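PDB 1VZV: varicella-zoster virus protease, which probably cleaves the viral assembly protein as a serine protease during capsid maturation in the nucleus, with the dimer as the active species. Local coordinates for residues A[2-6]-A[63-68]; A[45-50]-A[179-183]. Residues are numbered along the deposited sequence.

Interaction 1: A[2-6]-A[63-68]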
ATOM      1  N   ALA A   2       6.043  18.021 -16.110  1.00 25.00           N
ATOM      2  CA  ALA A   2       5.947  16.591 -16.392  1.00 25.00           C
ATOM      3  C   ALA A   2       7.044  15.766 -15.743  1.00 25.00           C
ATOM      4  O   ALA A   2       7.962  16.284 -15.123  1.00 25.00           O
ATOM      5  CB  ALA A   2       5.940  16.343 -17.902  1.00 25.00           C
ATOM      6  N   LEU A   3       6.904  14.462 -15.860  1.00 25.00           N
ATOM      7  CA  LEU A   3       7.868  13.551 -15.326  1.00 25.00           C
ATOM      8  C   LEU A   3       8.243  12.698 -16.498  1.00 25.00           C
ATOM      9  O   LEU A   3       7.424  12.432 -17.370  1.00 25.00           O
ATOM     10  CB  LEU A   3       7.234  12.665 -14.271  1.00 25.00           C
ATOM     11  CG  LEU A   3       7.088  13.168 -12.834  1.00 25.00           C
ATOM     12  CD1 LEU A   3       6.369  14.523 -12.817  1.00 25.00           C
ATOM     13  CD2 LEU A   3       6.343  12.108 -12.001  1.00 25.00           C
ATOM     14  N   TYR A   4       9.506  12.332 -16.558  1.00 25.00           N
ATOM     15  CA  TYR A   4       9.981  11.476 -17.610  1.00 25.00           C
ATOM     16  C   TYR A   4      10.386  10.253 -16.865  1.00 25.00           C
ATOM     17  O   TYR A   4      10.931  10.349 -15.766  1.00 25.00           O
ATOM     18  CB  TYR A   4      11.174  12.099 -18.304  1.00 25.00           C
ATOM     19  CG  TYR A   4      10.762  13.300 -19.072  1.00 25.00           C
ATOM     20  CD1 TYR A   4      10.583  14.521 -18.432  1.00 25.00           C
ATOM     21  CD2 TYR A   4      10.403  13.191 -20.411  1.00 25.00           C
ATOM     22  CE1 TYR A   4      10.043  15.589 -19.088  1.00 25.00           C
ATOM     23  CE2 TYR A   4       9.855  14.270 -21.084  1.00 25.00           C
ATOM     24  CZ  TYR A   4       9.677  15.460 -20.409  1.00 25.00           C
ATOM     25  OH  TYR A   4       9.103  16.515 -21.057  1.00 25.00           O
ATOM     26  N   VAL A   5      10.023   9.108 -17.419  1.00 25.00           N
ATOM     27  CA  VAL A   5      10.342   7.818 -16.838  1.00 25.00           C
ATOM     28  C   VAL A   5      11.153   7.102 -17.909  1.00 25.00           C
ATOM     29  O   VAL A   5      10.850   7.245 -19.098  1.00 25.00           O
ATOM     30  CB  VAL A   5       9.064   7.015 -16.599  1.00 25.00           C
ATOM     31  CG1 VAL A   5       9.353   5.801 -15.769  1.00 25.00           C
ATOM     32  CG2 VAL A   5       8.029   7.868 -15.947  1.00 25.00           C
ATOM     33  N   ALA A   6      12.203   6.394 -17.508  1.00 25.00           N
ATOM     34  CA  ALA A   6      13.025   5.649 -18.454  1.00 25.00           C
ATOM     35  C   ALA A   6      13.491   4.361 -17.776  1.00 25.00           C
ATOM     36  O   ALA A   6      13.742   4.350 -16.575  1.00 25.00           O
ATOM     37  CB  ALA A   6      14.205   6.478 -18.899  1.00 25.00           C
ATOM     38  N   PHE A  63      13.271   2.300 -22.778  1.00 25.00           N
ATOM     39  CA  PHE A  63      12.277   3.295 -23.152  1.00 25.00           C
ATOM     40  C   PHE A  63      12.313   4.551 -22.360  1.00 25.00           C
ATOM     41  O   PHE A  63      12.855   4.602 -21.274  1.00 25.00           O
ATOM     42  CB  PHE A  63      10.860   2.724 -23.040  1.00 25.00           C
ATOM     43  CG  PHE A  63      10.196   2.922 -21.673  1.00 25.00           C
ATOM     44  CD1 PHE A  63      10.659   2.261 -20.539  1.00 25.00           C
ATOM     45  CD2 PHE A  63       9.074   3.721 -21.546  1.00 25.00           C
ATOM     46  CE1 PHE A  63      10.014   2.393 -19.324  1.00 25.00           C
ATOM     47  CE2 PHE A  63       8.435   3.850 -20.333  1.00 25.00           C
ATOM     48  CZ  PHE A  63       8.904   3.187 -19.225  1.00 25.00           C
ATOM     49  N   LEU A  64      11.625   5.543 -22.884  1.00 25.00           N
ATOM     50  CA  LEU A  64      11.514   6.839 -22.244  1.00 25.00           C
ATOM     51  C   LEU A  64      10.038   7.195 -22.413  1.00 25.00           C
ATOM     52  O   LEU A  64       9.417   6.855 -23.420  1.00 25.00           O
ATOM     53  CB  LEU A  64      12.441   7.846 -22.941  1.00 25.00           C
ATOM     54  CG  LEU A  64      12.526   9.288 -22.434  1.00 25.00           C
ATOM     55  CD1 LEU A  64      12.832   9.329 -20.962  1.00 25.00           C
ATOM     56  CD2 LEU A  64      13.612  10.000 -23.198  1.00 25.00           C
ATOM     57  N   GLY A  65       9.439   7.799 -21.413  1.00 25.00           N
ATOM     58  CA  GLY A  65       8.049   8.118 -21.572  1.00 25.00           C
ATOM     59  C   GLY A  65       7.743   9.378 -20.823  1.00 25.00           C
ATOM     60  O   GLY A  65       8.572   9.874 -20.047  1.00 25.00           O
ATOM     61  N   ILE A  66       6.573   9.932 -21.096  1.00 25.00           N
ATOM     62  CA  ILE A  66       6.162  11.129 -20.407  1.00 25.00           C
ATOM     63  C   ILE A  66       4.881  10.853 -19.591  1.00 25.00           C
ATOM     64  O   ILE A  66       3.978  10.124 -20.031  1.00 25.00           O
ATOM     65  CB  ILE A  66       6.036  12.339 -21.383  1.00 25.00           C
ATOM     66  CG1 ILE A  66       5.907  13.640 -20.601  1.00 25.00           C
ATOM     67  CG2 ILE A  66       4.861  12.183 -22.316  1.00 25.00           C
ATOM     68  CD1 ILE A  66       6.169  14.845 -21.435  1.00 25.00           C
ATOM     69  N   VAL A  67       4.908  11.299 -18.337  1.00 25.00           N
ATOM     70  CA  VAL A  67       3.790  11.163 -17.417  1.00 25.00           C
ATOM     71  C   VAL A  67       3.452  12.603 -17.018  1.00 25.00           C
ATOM     72  O   VAL A  67       4.120  13.237 -16.201  1.00 25.00           O
ATOM     73  CB  VAL A  67       4.143  10.240 -16.190  1.00 25.00           C
ATOM     74  CG1 VAL A  67       3.019  10.230 -15.153  1.00 25.00           C
ATOM     75  CG2 VAL A  67       4.407   8.816 -16.675  1.00 25.00           C
ATOM     76  N   ARG A  68       2.483  13.150 -17.729  1.00 25.00           N
ATOM     77  CA  ARG A  68       2.015  14.500 -17.507  1.00 25.00           C
ATOM     78  C   ARG A  68       0.512  14.386 -17.228  1.00 25.00           C
ATOM     79  O   ARG A  68      -0.298  14.388 -18.153  1.00 25.00           O
ATOM     80  CB  ARG A  68       2.280  15.333 -18.764  1.00 25.00           C
ATOM     81  CG  ARG A  68       1.877  16.800 -18.686  1.00 25.00           C
ATOM     82  CD  ARG A  68       2.078  17.460 -20.056  1.00 25.00           C
ATOM     83  NE  ARG A  68       3.484  17.714 -20.355  1.00 25.00           N
ATOM     84  CZ  ARG A  68       4.030  18.933 -20.351  1.00 25.00           C
ATOM     85  NH1 ARG A  68       3.255  20.009 -20.170  1.00 25.00           N
ATOM     86  NH2 ARG A  68       5.341  19.088 -20.600  1.00 25.00           N
TER

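Interaction 2: A[45-50]-A[179-183]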
ATOM      1  N   ASP A  45      -8.598   2.442 -18.363  1.00 25.00           N
ATOM      2  CA  ASP A  45      -9.325   3.657 -17.983  1.00 25.00           C
ATOM      3  C   ASP A  45      -8.463   4.562 -17.156  1.00 25.00           C
ATOM      4  O   ASP A  45      -8.945   5.573 -16.640  1.00 25.00           O
ATOM      5  CB  ASP A  45     -10.580   3.334 -17.161  1.00 25.00           C
ATOM      6  CG  ASP A  45     -10.271   2.536 -15.896  1.00 25.00           C
ATOM      7  OD1 ASP A  45      -9.203   1.899 -15.809  1.00 25.00           O
ATOM      8  OD2 ASP A  45     -11.113   2.528 -14.978  1.00 25.00           O
ATOM      9  N   CYS A  46      -7.209   4.166 -16.967  1.00 25.00           N
ATOM     10  CA  CYS A  46      -6.296   4.959 -16.164  1.00 25.00           C
ATOM     11  C   CYS A  46      -4.920   5.146 -16.795  1.00 25.00           C
ATOM     12  O   CYS A  46      -3.934   4.609 -16.313  1.00 25.00           O
ATOM     13  CB  CYS A  46      -6.177   4.369 -14.764  1.00 25.00           C
ATOM     14  SG  CYS A  46      -5.340   5.498 -13.659  1.00 25.00           S
ATOM     15  N   VAL A  47      -4.886   5.896 -17.894  1.00 25.00           N
ATOM     16  CA  VAL A  47      -3.675   6.207 -18.659  1.00 25.00           C
ATOM     17  C   VAL A  47      -3.268   7.573 -18.167  1.00 25.00           C
ATOM     18  O   VAL A  47      -4.121   8.436 -17.988  1.00 25.00           O
ATOM     19  CB  VAL A  47      -3.973   6.267 -20.174  1.00 25.00           C
ATOM     20  CG1 VAL A  47      -2.763   6.737 -20.939  1.00 25.00           C
ATOM     21  CG2 VAL A  47      -4.427   4.896 -20.681  1.00 25.00           C
ATOM     22  N   VAL A  48      -1.970   7.764 -17.958  1.00 25.00           N
ATOM     23  CA  VAL A  48      -1.437   9.020 -17.423  1.00 25.00           C
ATOM     24  C   VAL A  48      -0.229   9.592 -18.161  1.00 25.00           C
ATOM     25  O   VAL A  48       0.447  10.490 -17.639  1.00 25.00           O
ATOM     26  CB  VAL A  48      -1.006   8.832 -15.956  1.00 25.00           C
ATOM     27  CG1 VAL A  48      -2.218   8.602 -15.071  1.00 25.00           C
ATOM     28  CG2 VAL A  48      -0.042   7.657 -15.854  1.00 25.00           C
ATOM     29  N   GLY A  49       0.051   9.082 -19.354  1.00 25.00           N
ATOM     30  CA  GLY A  49       1.189   9.562 -20.104  1.00 25.00           C
ATOM     31  C   GLY A  49       1.334   8.668 -21.304  1.00 25.00           C
ATOM     32  O   GLY A  49       0.413   7.892 -21.597  1.00 25.00           O
ATOM     33  N   GLU A  50       2.455   8.779 -22.015  1.00 25.00           N
ATOM     34  CA  GLU A  50       2.701   7.949 -23.194  1.00 25.00           C
ATOM     35  C   GLU A  50       4.191   7.793 -23.502  1.00 25.00           C
ATOM     36  O   GLU A  50       4.958   8.770 -23.431  1.00 25.00           O
ATOM     37  CB  GLU A  50       1.981   8.514 -24.429  1.00 25.00           C
ATOM     38  CG  GLU A  50       2.659   9.728 -25.107  1.00 25.00           C
ATOM     39  CD  GLU A  50       2.167   9.964 -26.540  1.00 25.00           C
ATOM     40  OE1 GLU A  50       2.116   9.004 -27.332  1.00 25.00           O
ATOM     41  OE2 GLU A  50       1.829  11.113 -26.873  1.00 25.00           O
ATOM     42  N   LYS A 179       0.483  17.850 -24.022  1.00 25.00           N
ATOM     43  CA  LYS A 179      -0.650  16.985 -23.758  1.00 25.00           C
ATOM     44  C   LYS A 179      -0.770  16.692 -22.264  1.00 25.00           C
ATOM     45  O   LYS A 179       0.142  16.110 -21.708  1.00 25.00           O
ATOM     46  CB  LYS A 179      -0.350  15.671 -24.467  1.00 25.00           C
ATOM     47  CG  LYS A 179      -1.447  15.056 -25.254  1.00 25.00           C
ATOM     48  CD  LYS A 179      -0.859  13.887 -26.006  1.00 25.00           C
ATOM     49  CE  LYS A 179      -1.857  13.283 -26.995  1.00 25.00           C
ATOM     50  NZ  LYS A 179      -1.183  12.620 -28.178  1.00 25.00           N
ATOM     51  N   VAL A 180      -1.824  17.137 -21.591  1.00 25.00           N
ATOM     52  CA  VAL A 180      -1.953  16.795 -20.177  1.00 25.00           C
ATOM     53  C   VAL A 180      -3.044  15.717 -19.985  1.00 25.00           C
ATOM     54  O   VAL A 180      -4.213  15.905 -20.344  1.00 25.00           O
ATOM     55  CB  VAL A 180      -2.137  18.044 -19.224  1.00 25.00           C
ATOM     56  CG1 VAL A 180      -1.220  19.182 -19.644  1.00 25.00           C
ATOM     57  CG2 VAL A 180      -3.572  18.505 -19.140  1.00 25.00           C
ATOM     58  N   TRP A 181      -2.620  14.538 -19.536  1.00 25.00           N
ATOM     59  CA  TRP A 181      -3.528  13.429 -19.299  1.00 25.00           C
ATOM     60  C   TRP A 181      -4.373  13.664 -18.058  1.00 25.00           C
ATOM     61  O   TRP A 181      -3.864  13.850 -16.952  1.00 25.00           O
ATOM     62  CB  TRP A 181      -2.747  12.122 -19.189  1.00 25.00           C
ATOM     63  CG  TRP A 181      -2.165  11.728 -20.499  1.00 25.00           C
ATOM     64  CD1 TRP A 181      -2.709  10.862 -21.413  1.00 25.00           C
ATOM     65  CD2 TRP A 181      -0.986  12.268 -21.113  1.00 25.00           C
ATOM     66  NE1 TRP A 181      -1.951  10.847 -22.564  1.00 25.00           N
ATOM     67  CE2 TRP A 181      -0.887  11.701 -22.407  1.00 25.00           C
ATOM     68  CE3 TRP A 181      -0.003  13.173 -20.698  1.00 25.00           C
ATOM     69  CZ2 TRP A 181       0.156  12.023 -23.290  1.00 25.00           C
ATOM     70  CZ3 TRP A 181       1.035  13.488 -21.574  1.00 25.00           C
ATOM     71  CH2 TRP A 181       1.104  12.914 -22.854  1.00 25.00           C
ATOM     72  N   LYS A 182      -5.677  13.717 -18.256  1.00 25.00           N
ATOM     73  CA  LYS A 182      -6.576  13.932 -17.149  1.00 25.00           C
ATOM     74  C   LYS A 182      -7.330  12.669 -16.804  1.00 25.00           C
ATOM     75  O   LYS A 182      -7.928  12.051 -17.700  1.00 25.00           O
ATOM     76  CB  LYS A 182      -7.571  15.031 -17.488  1.00 25.00           C
ATOM     77  CG  LYS A 182      -6.959  16.400 -17.421  1.00 25.00           C
ATOM     78  CD  LYS A 182      -7.931  17.464 -17.874  1.00 25.00           C
ATOM     79  CE  LYS A 182      -7.480  18.831 -17.382  1.00 25.00           C
ATOM     80  NZ  LYS A 182      -7.631  18.962 -15.892  1.00 25.00           N
ATOM     81  N   VAL A 183      -7.209  12.227 -15.546  1.00 25.00           N
ATOM     82  CA  VAL A 183      -7.938  11.062 -15.027  1.00 25.00           C
ATOM     83  C   VAL A 183      -8.703  11.742 -13.899  1.00 25.00           C
ATOM     84  O   VAL A 183      -8.540  12.933 -13.693  1.00 25.00           O
ATOM     85  CB  VAL A 183      -7.006   9.912 -14.514  1.00 25.00           C
ATOM     86  CG1 VAL A 183      -7.819   8.825 -13.898  1.00 25.00           C
ATOM     87  CG2 VAL A 183      -6.227   9.294 -15.661  1.00 25.00           C
TER

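Interaction 1: A[2-6]-A[63-68]
Strand 3-6 pairs with strand 63-67 in antiparallel fashion, their axes 4.6 Å apart at closest approach. Two hydrogen-bonded pairs hold the register: Leu3 N to Val67 O (3.1 Å) and Val67 N to Leu3 O (2.9 Å), then Val5 N to Gly65 O (3.1 Å) and Gly65 N to Val5 O (2.8 Å). At the non-hydrogen-bonded pairs the strands come closer, Tyr4 CA to Ile66 CA 4.8 Å and Ala6 CA to Leu64 CA 4.2 Å, with CA-H...O contacts to the carbonyl preceding the partner, such as Ala6 CA to Phe63 O at 3.0 Å. The relief differs on the two faces. On one, Leu3, Val5 and Val67 form a branched aliphatic patch, Val5 CG2 meeting Val67 CG2 at 3.8 Å. Gly65 is the hollow here: the Phe63 ring (chi1 p) folds forward over the place a CB would take, where CE2 would crowd it, lays one face over Val5 O, and brings CZ to 4.4 Å from Val5 CG1. On the other face, Leu64 CD1 bridges Ala6 CB (3.8 Å) and Tyr4 CB (4.2 Å), while Ile66, extended (chi1 t, chi2 t), has CD1 3.4 Å from Tyr4 OH. Ala2 CB rests against both Ile66 CG1 (3.8 Å) and Arg68 NE (3.7 Å). This is a buried part of the assemblin sheet, where strand 3-8 is last but one, between 61-67 and 144-146. Helix 96-105 packs against Leu3 through Leu99 and Val102; Pro149 and Ser152 of helix 149-152 cover Tyr4, Ala6 and Leu64, and strand 47-56 flanks 61-67 on its other edge.

Interaction 2: A[45-50]-A[179-183]
Trp181 turns its indole toward strand 47-50 with chi1 at -69° (m) and chi2 at -96°, which lays one ring face beneath the backbone at Gly49. Gly49 CA sits 3.7 Å from the centroid of the six-membered ring, 16° off its normal, a CH-pi contact made directly to the main chain. Val47 brings CG1 to 4.2 Å from Trp181 CD1. Val48 and Gly49 both face Ile38 of strand 37-40, forming a classic beta bulge, so the indole packs on an irregular part of the assemblin sheet. The t rotamer of Val183 sets CG2 3.3 Å from Val47 O and 4.1 Å from Val48 CG1, with CG1 4.2 Å from Cys46 SG. Alternate residues Val180 and Lys182 point away. At the outer end Lys179, its chi1 between wells (-135°) but the rest extended, carries NZ to 3.6 Å from OE2 of Glu50 (chi1 p, chi2 t), a long salt bridge; the same OE2 is hydrogen-bonded to Tyr174 OH.

Overall arrangement
The two contacts have centres 12 Å apart and reach the same mixed sheet, where strands 47-56 and 61-67 are neighbours and follow each other in the chain. Their segments alternate in sequence: 2-6, 45-50, 63-68, 179-183. Interaction 1 is buried near the middle of the chain; interaction 2, nearer the surface, sets the loop between helices 161-173 and 185-197 against the sheet. They meet directly through probable hydrogen bonds, Glu50 N to Ile66 O (2.8 Å) and Trp181 N to Arg68 O (2.7 Å). The N-terminal strand and this late loop are thus joined through 61-67 and 47-56; beyond 47-56 come 37-40 and then 129-133, which carries His129 of the catalytic triad.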